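Local coordinates for protein inactive dihydroorotase-like domain (PDB 5NNL) that is of unknown function but belongs, as a domain without catalytic activity, to the dihydroorotase family, built on the beta/alpha barrel of the amidohydrolase superfamily, at residues 17-22 with 60-65; 26-31 with 66-71; 45-50 with 77-82. All coordinates share one frame; numbering follows the deposited sequence. Where two conformers were deposited one is given.

Interaction 1: residues 17-22 with 60-65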
# COMPACT_ATOMS: atom_id res chain seq x y z
N PRO A 17 5.98 11.26 -1.60
CA PRO A 17 6.92 11.89 -2.54
C PRO A 17 8.22 12.38 -1.91
O PRO A 17 9.30 12.01 -2.38
CB PRO A 17 6.09 13.04 -3.13
CG PRO A 17 4.70 12.55 -3.08
CD PRO A 17 4.59 11.69 -1.84
N GLY A 18 8.14 13.20 -0.86
CA GLY A 18 9.33 13.74 -0.24
C GLY A 18 9.80 12.94 0.95
O GLY A 18 10.26 13.50 1.95
N LEU A 19 9.69 11.61 0.86
CA LEU A 19 10.09 10.75 1.97
C LEU A 19 11.54 10.99 2.37
O LEU A 19 11.86 11.08 3.56
CB LEU A 19 9.88 9.28 1.59
CG LEU A 19 10.28 8.25 2.64
CD1 LEU A 19 9.44 8.40 3.90
CD2 LEU A 19 10.16 6.85 2.08
N VAL A 20 12.44 11.07 1.39
CA VAL A 20 13.87 11.20 1.65
C VAL A 20 14.35 12.63 1.37
O VAL A 20 15.55 12.86 1.22
CB VAL A 20 14.68 10.17 0.84
CG1 VAL A 20 14.44 8.78 1.40
CG2 VAL A 20 14.32 10.23 -0.64
N THR A 21 13.43 13.59 1.29
CA THR A 21 13.80 14.99 1.22
C THR A 21 14.02 15.54 2.63
O THR A 21 13.27 15.23 3.55
CB THR A 21 12.72 15.81 0.51
OG1 THR A 21 12.54 15.32 -0.82
CG2 THR A 21 13.09 17.29 0.47
N ARG A 22 15.07 16.34 2.77
CA ARG A 22 15.38 16.95 4.06
C ARG A 22 14.25 17.87 4.50
O ARG A 22 13.81 18.74 3.74
CB ARG A 22 16.69 17.72 3.97
CG ARG A 22 17.16 18.37 5.27
CD ARG A 22 18.16 19.48 4.98
NE ARG A 22 17.51 20.65 4.38
CZ ARG A 22 17.38 21.84 4.95
NH1 ARG A 22 17.88 22.09 6.16
NH2 ARG A 22 16.76 22.82 4.31
N LYS A 60 17.82 7.43 7.68
CA LYS A 60 17.81 8.43 8.74
C LYS A 60 17.06 9.69 8.33
O LYS A 60 16.37 10.30 9.15
CB LYS A 60 19.25 8.77 9.15
CG LYS A 60 19.67 8.11 10.45
CD LYS A 60 21.05 8.58 10.91
CE LYS A 60 21.09 8.78 12.43
NZ LYS A 60 20.58 7.58 13.17
N VAL A 61 17.19 10.10 7.06
CA VAL A 61 16.42 11.25 6.59
C VAL A 61 14.93 10.97 6.72
O VAL A 61 14.17 11.82 7.19
CB VAL A 61 16.82 11.60 5.15
CG1 VAL A 61 16.03 12.81 4.66
CG2 VAL A 61 18.31 11.87 5.04
N ALA A 62 14.50 9.78 6.30
CA ALA A 62 13.10 9.41 6.46
C ALA A 62 12.70 9.41 7.93
O ALA A 62 11.61 9.88 8.29
CB ALA A 62 12.84 8.04 5.84
N GLN A 63 13.58 8.90 8.80
CA GLN A 63 13.27 8.85 10.22
C GLN A 63 13.15 10.25 10.81
O GLN A 63 12.25 10.51 11.62
CB GLN A 63 14.35 8.05 10.96
CG GLN A 63 14.32 6.56 10.65
CD GLN A 63 15.52 5.82 11.20
OE1 GLN A 63 16.61 6.38 11.32
NE2 GLN A 63 15.33 4.55 11.53
N GLN A 64 14.05 11.16 10.43
CA GLN A 64 13.97 12.53 10.93
C GLN A 64 12.65 13.18 10.53
O GLN A 64 12.04 13.90 11.33
CB GLN A 64 15.14 13.35 10.40
CG GLN A 64 16.07 13.88 11.49
CD GLN A 64 16.73 12.77 12.28
OE1 GLN A 64 16.74 12.79 13.51
NE2 GLN A 64 17.30 11.79 11.58
N ASN A 65 12.18 12.93 9.30
CA ASN A 65 10.94 13.53 8.84
C ASN A 65 9.73 13.08 9.64
O ASN A 65 8.65 13.68 9.50
CB ASN A 65 10.74 13.22 7.36
CG ASN A 65 11.64 14.04 6.47
OD1 ASN A 65 11.92 15.21 6.76
ND2 ASN A 65 12.11 13.45 5.38
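Asn65 reaches from the C-terminal side of helix 56-64 into the loop 17-22 and grips two of its carbonyls with a single nitrogen. Its ND2 donates to Leu19 O at 3.0 Å and to Thr21 O at 2.8 Å, the second bond being the straighter (159° at the hydrogen). Both acceptors lie close to the plane of the amide, and the two directions from ND2 diverge enough for each N-H to serve one carbonyl. The donor sits well above the plane of the Leu19 carbonyl but is tilted less from that of Thr21. CB of Asn65 points toward the type I turn formed by Gly18 to Thr21, and CG lies anti to the carbonyl carbon, beside the backbone N (chi1 -75°).

The close packing continues around Leu19, Ala62 and Val61. Leu19 CD1 meets Ala62 CB at 3.9 Å, Leu19 O receives a CA-H...O contact from Ala62 CA at 3.6 Å, and Ile53 packs against both side chains. Val61 CG1 presses on the loop backbone, 3.5 Å from Val20 O. The loose, solvent side begins at Thr21 and Arg22, both exposed, whose CB atoms point away from the helix; there the same Val61 methyl borders only backbone, Thr21 O and Arg22 N.

This contact joins the loop after strand 13-14 to the outer helix 56-64 of the barrel. Asn65 OD1 accepts from Ser24 N, which fixes the sense of the amide: turned over, it would set its oxygen against two carbonyls and its nitrogen against an N-H donor.

Interaction 2: residues 26-31 with 66-71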
# COMPACT_ATOMS: atom_id res chain seq x y z
N ASP A 26 5.96 15.94 3.85
CA ASP A 26 5.17 14.94 3.13
C ASP A 26 4.73 13.79 4.04
O ASP A 26 3.55 13.44 4.07
CB ASP A 26 5.98 14.41 1.95
CG ASP A 26 6.07 15.40 0.80
OD1 ASP A 26 5.62 16.55 0.96
OD2 ASP A 26 6.59 15.02 -0.27
N LEU A 27 5.68 13.18 4.76
CA LEU A 27 5.32 12.03 5.58
C LEU A 27 4.23 12.39 6.58
O LEU A 27 3.22 11.68 6.69
CB LEU A 27 6.56 11.50 6.31
CG LEU A 27 6.30 10.32 7.27
CD1 LEU A 27 5.57 9.18 6.57
CD2 LEU A 27 7.61 9.82 7.86
N GLN A 28 4.40 13.49 7.31
CA GLN A 28 3.37 13.93 8.25
C GLN A 28 2.02 14.06 7.57
O GLN A 28 1.02 13.51 8.03
CB GLN A 28 3.76 15.27 8.89
CG GLN A 28 2.58 15.96 9.60
CD GLN A 28 3.00 17.18 10.40
OE1 GLN A 28 2.71 18.31 10.02
NE2 GLN A 28 3.66 16.94 11.53
N ARG A 29 1.97 14.81 6.46
CA ARG A 29 0.69 15.08 5.82
C ARG A 29 0.04 13.79 5.33
O ARG A 29 -1.19 13.66 5.38
CB ARG A 29 0.87 16.06 4.66
CG ARG A 29 -0.41 16.30 3.89
CD ARG A 29 -0.49 17.72 3.35
NE ARG A 29 -1.49 17.84 2.30
CZ ARG A 29 -1.57 18.86 1.45
NH1 ARG A 29 -0.70 19.85 1.52
NH2 ARG A 29 -2.51 18.87 0.52
N VAL A 30 0.84 12.83 4.87
CA VAL A 30 0.27 11.55 4.45
C VAL A 30 -0.38 10.84 5.63
O VAL A 30 -1.44 10.22 5.48
CB VAL A 30 1.35 10.67 3.79
CG1 VAL A 30 0.86 9.23 3.58
CG2 VAL A 30 1.75 11.27 2.45
N THR A 31 0.23 10.93 6.81
CA THR A 31 -0.38 10.32 7.99
C THR A 31 -1.66 11.05 8.39
O THR A 31 -2.55 10.44 8.98
CB THR A 31 0.60 10.30 9.16
OG1 THR A 31 0.94 11.64 9.55
CG2 THR A 31 1.86 9.54 8.78
N SER A 66 9.86 12.04 10.47
CA SER A 66 8.79 11.62 11.36
C SER A 66 8.85 12.30 12.72
O SER A 66 7.88 12.20 13.49
CB SER A 66 8.85 10.10 11.57
OG SER A 66 9.87 9.76 12.50
N LYS A 67 9.95 12.98 13.04
CA LYS A 67 10.14 13.50 14.39
C LYS A 67 9.23 14.68 14.68
O LYS A 67 8.88 14.93 15.84
CB LYS A 67 11.61 13.89 14.59
CG LYS A 67 12.56 12.71 14.55
CD LYS A 67 12.39 11.79 15.77
CE LYS A 67 12.62 10.32 15.43
NZ LYS A 67 13.70 9.72 16.26
N ARG A 68 8.82 15.43 13.65
CA ARG A 68 7.85 16.50 13.82
C ARG A 68 6.45 15.99 14.18
O ARG A 68 5.54 16.81 14.32
CB ARG A 68 7.75 17.36 12.55
CG ARG A 68 7.98 16.61 11.25
CD ARG A 68 7.01 17.03 10.14
NE ARG A 68 7.22 18.38 9.64
CZ ARG A 68 8.30 18.78 8.96
NH1 ARG A 68 9.30 17.94 8.71
NH2 ARG A 68 8.37 20.03 8.53
N GLY A 69 6.26 14.68 14.32
CA GLY A 69 4.99 14.14 14.76
C GLY A 69 4.14 13.58 13.63
O GLY A 69 3.99 14.22 12.58
N VAL A 70 3.58 12.39 13.83
CA VAL A 70 2.71 11.76 12.85
C VAL A 70 1.36 11.49 13.50
O VAL A 70 1.23 11.44 14.73
CB VAL A 70 3.30 10.46 12.28
CG1 VAL A 70 4.40 10.78 11.28
CG2 VAL A 70 3.83 9.56 13.39
N TYR A 71 0.35 11.30 12.65
CA TYR A 71 -1.03 11.18 13.10
C TYR A 71 -1.60 9.78 12.93
O TYR A 71 -2.77 9.56 13.22
CB TYR A 71 -1.90 12.20 12.37
CG TYR A 71 -1.51 13.62 12.72
CD1 TYR A 71 -1.93 14.20 13.91
CD2 TYR A 71 -0.68 14.36 11.89
CE1 TYR A 71 -1.56 15.49 14.25
CE2 TYR A 71 -0.31 15.65 12.22
CZ TYR A 71 -0.75 16.21 13.40
OH TYR A 71 -0.39 17.49 13.74
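The Tyr71 ring meets residues 26-31 by its edge: Thr31 OG1 and Gln28 CG both lie near the ring plane, the latter 3.9 Å from Tyr71 CE2. Elsewhere the ring packs edge-to-face with Phe326, and Gln32 and Ile35 of helix 26-37 also touch the Tyr71 side chain. The Gln28 amide is turned 64° from this ring and nearly perpendicular to the Arg68 guanidinium, with Gln28 NE2 at the guanidinium's edge and 3.6 Å from Arg68 CD. CG of Gln28 is anti to the backbone N (chi1 165°) and the chain stays extended to CD, which brings the amide up to the loop backbone. There NE2 donates to Gly69 O at 2.9 Å and 168°, with the acceptor in the amide plane.

In the barrel, residues 66-71 connect helix 56-64 to strand 73-79, beginning with a type I turn from Ser66 to Gly69, and helix 26-37 lies alongside. Farther on, Tyr71 N donates to Thr31 OG1 at 3.2 Å. Thr31 CG2 meets Val70 CG1 at 3.8 Å, the two side chains crossing at about a right angle. Leu27 CD2 rests on Ser66 CB at 3.9 Å, while Ser66 OG is engaged by Gln63 O.

Interaction 3: residues 45-50 with 77-82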
# COMPACT_ATOMS: atom_id res chain seq x y z
N MET A 45 6.05 3.33 1.48
CA MET A 45 6.74 2.79 0.33
C MET A 45 8.16 3.33 0.29
O MET A 45 8.35 4.56 0.23
CB MET A 45 6.00 3.14 -0.96
CG MET A 45 4.58 2.59 -1.02
SD MET A 45 3.72 3.01 -2.54
CE MET A 45 4.67 2.08 -3.73
N PRO A 46 9.19 2.48 0.31
CA PRO A 46 10.57 3.00 0.36
C PRO A 46 10.98 3.78 -0.88
O PRO A 46 11.95 4.54 -0.81
CB PRO A 46 11.42 1.74 0.54
CG PRO A 46 10.57 0.61 0.03
CD PRO A 46 9.15 1.01 0.28
N VAL A 47 10.29 3.62 -2.00
CA VAL A 47 10.60 4.34 -3.23
C VAL A 47 9.68 5.55 -3.31
O VAL A 47 8.46 5.42 -3.32
CB VAL A 47 10.44 3.43 -4.46
CG1 VAL A 47 10.60 4.22 -5.76
CG2 VAL A 47 11.45 2.28 -4.41
N SER A 48 10.28 6.74 -3.38
CA SER A 48 9.54 7.99 -3.41
C SER A 48 9.72 8.67 -4.77
O SER A 48 10.09 8.02 -5.76
CB SER A 48 9.98 8.85 -2.22
OG SER A 48 11.39 9.00 -2.17
N LYS A 49 9.43 9.98 -4.83
CA LYS A 49 9.38 10.68 -6.11
C LYS A 49 10.71 10.57 -6.86
O LYS A 49 10.78 9.98 -7.95
CB LYS A 49 9.01 12.15 -5.88
CG LYS A 49 9.18 13.06 -7.10
CD LYS A 49 7.94 13.90 -7.35
CE LYS A 49 8.23 15.13 -8.21
NZ LYS A 49 7.90 14.92 -9.66
N ASP A 50 11.77 11.15 -6.31
CA ASP A 50 13.09 11.17 -6.94
C ASP A 50 14.14 10.65 -5.98
O ASP A 50 15.26 11.17 -5.91
CB ASP A 50 13.44 12.57 -7.43
CG ASP A 50 12.71 12.95 -8.72
OD1 ASP A 50 12.78 12.16 -9.69
OD2 ASP A 50 12.07 14.02 -8.75
N SER A 77 10.36 1.01 5.35
CA SER A 77 10.82 -0.13 4.58
C SER A 77 12.07 0.31 3.83
O SER A 77 12.42 1.50 3.83
CB SER A 77 9.73 -0.62 3.62
OG SER A 77 10.10 -1.82 2.96
N ILE A 78 12.74 -0.64 3.19
CA ILE A 78 14.00 -0.36 2.52
C ILE A 78 14.04 -1.07 1.17
O ILE A 78 13.57 -2.21 1.04
CB ILE A 78 15.21 -0.77 3.39
CG1 ILE A 78 16.51 -0.35 2.72
CG2 ILE A 78 15.19 -2.27 3.68
CD1 ILE A 78 17.61 0.01 3.71
N THR A 79 14.62 -0.40 0.18
CA THR A 79 14.69 -0.90 -1.19
C THR A 79 15.97 -1.69 -1.42
O THR A 79 17.05 -1.29 -1.00
CB THR A 79 14.65 0.27 -2.18
OG1 THR A 79 13.69 1.23 -1.74
CG2 THR A 79 14.29 -0.22 -3.57
N ALA A 80 15.83 -2.81 -2.12
CA ALA A 80 16.98 -3.60 -2.52
C ALA A 80 17.60 -3.01 -3.78
O ALA A 80 16.92 -2.45 -4.64
CB ALA A 80 16.58 -5.05 -2.76
N THR A 81 18.92 -3.16 -3.89
CA THR A 81 19.67 -2.76 -5.07
C THR A 81 20.67 -3.87 -5.37
O THR A 81 20.63 -4.95 -4.77
CB THR A 81 20.35 -1.40 -4.90
OG1 THR A 81 21.44 -1.52 -3.96
CG2 THR A 81 19.37 -0.34 -4.41
N SER A 82 21.58 -3.58 -6.31
CA SER A 82 22.54 -4.59 -6.76
C SER A 82 23.58 -4.90 -5.69
O SER A 82 24.01 -6.05 -5.55
CB SER A 82 23.23 -4.10 -8.04
OG SER A 82 23.11 -2.70 -8.20
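Pro46 packs its ring against Ser77 and Thr79 where two neighbouring parallel strands of the beta/alpha barrel run out at their C-terminal ends: strand 39-44 has just given way to the loop carrying Pro46, and strand 73-79 is finishing. In catalytically active members of the superfamily this end of the barrel holds the active site; here the contact is buried packing, made through carbon atoms on the loop side.

The ring can be followed atom by atom. CB, pointing toward the strand, sits between two oxygens, 3.3 Å from Thr79 OG1 and 3.4 Å from Ser77 O. CG comes next, still within 3.6 Å of Thr79 OG1 but now also bordering Ser77 OG. CD, closing the ring onto the nitrogen, leaves Thr79 and meets Ser77 CB at 3.8 Å. The ring therefore spans from one strand residue to the next but one, whose CB atoms also point toward the loop, while Ile78 between them turns its CB away.

The two hydroxyls beside this apolar ring have their polar partners elsewhere. Thr79 OG1 is hydrogen-bonded to Ile53 O, and Ser77 OG pairs with Ser97 OG. Phe99, on the next strand, touches the side chains of both Pro46 and Val47.

Val47 extends the contact on the Thr79 side, where the Val47 and Thr79 side chains cross at about a right angle. With CB of Thr79 pointing toward the loop, chi1 of -41° sets OG1 anti to the carbonyl carbon, beside the backbone N, where Val47 CG2 approaches it to 3.6 Å; the same Val47 methyl is 3.9 Å from Thr79 CG2.

In the fold
The three contacts interlock along the chain, since the segments of each pair alternate with those of the others. Interaction 1 lies between its neighbours: its centre is about 10 Å from that of interaction 2 and about 12 Å from that of interaction 3, which are themselves about 19 Å apart, with nearest atoms about 7 Å from each other. It touches both. Ala62 O packs on Leu27 CD2 at 4.0 Å, toward interaction 2; Pro17 O and Lys49 N, 3.2 Å apart, make a probable hydrogen bond to the loop of interaction 3, and Leu19 CD2 packs on Met45 O. Helix 56-64 and strand 73-79, successive in the chain, contribute to interactions 1 and 3.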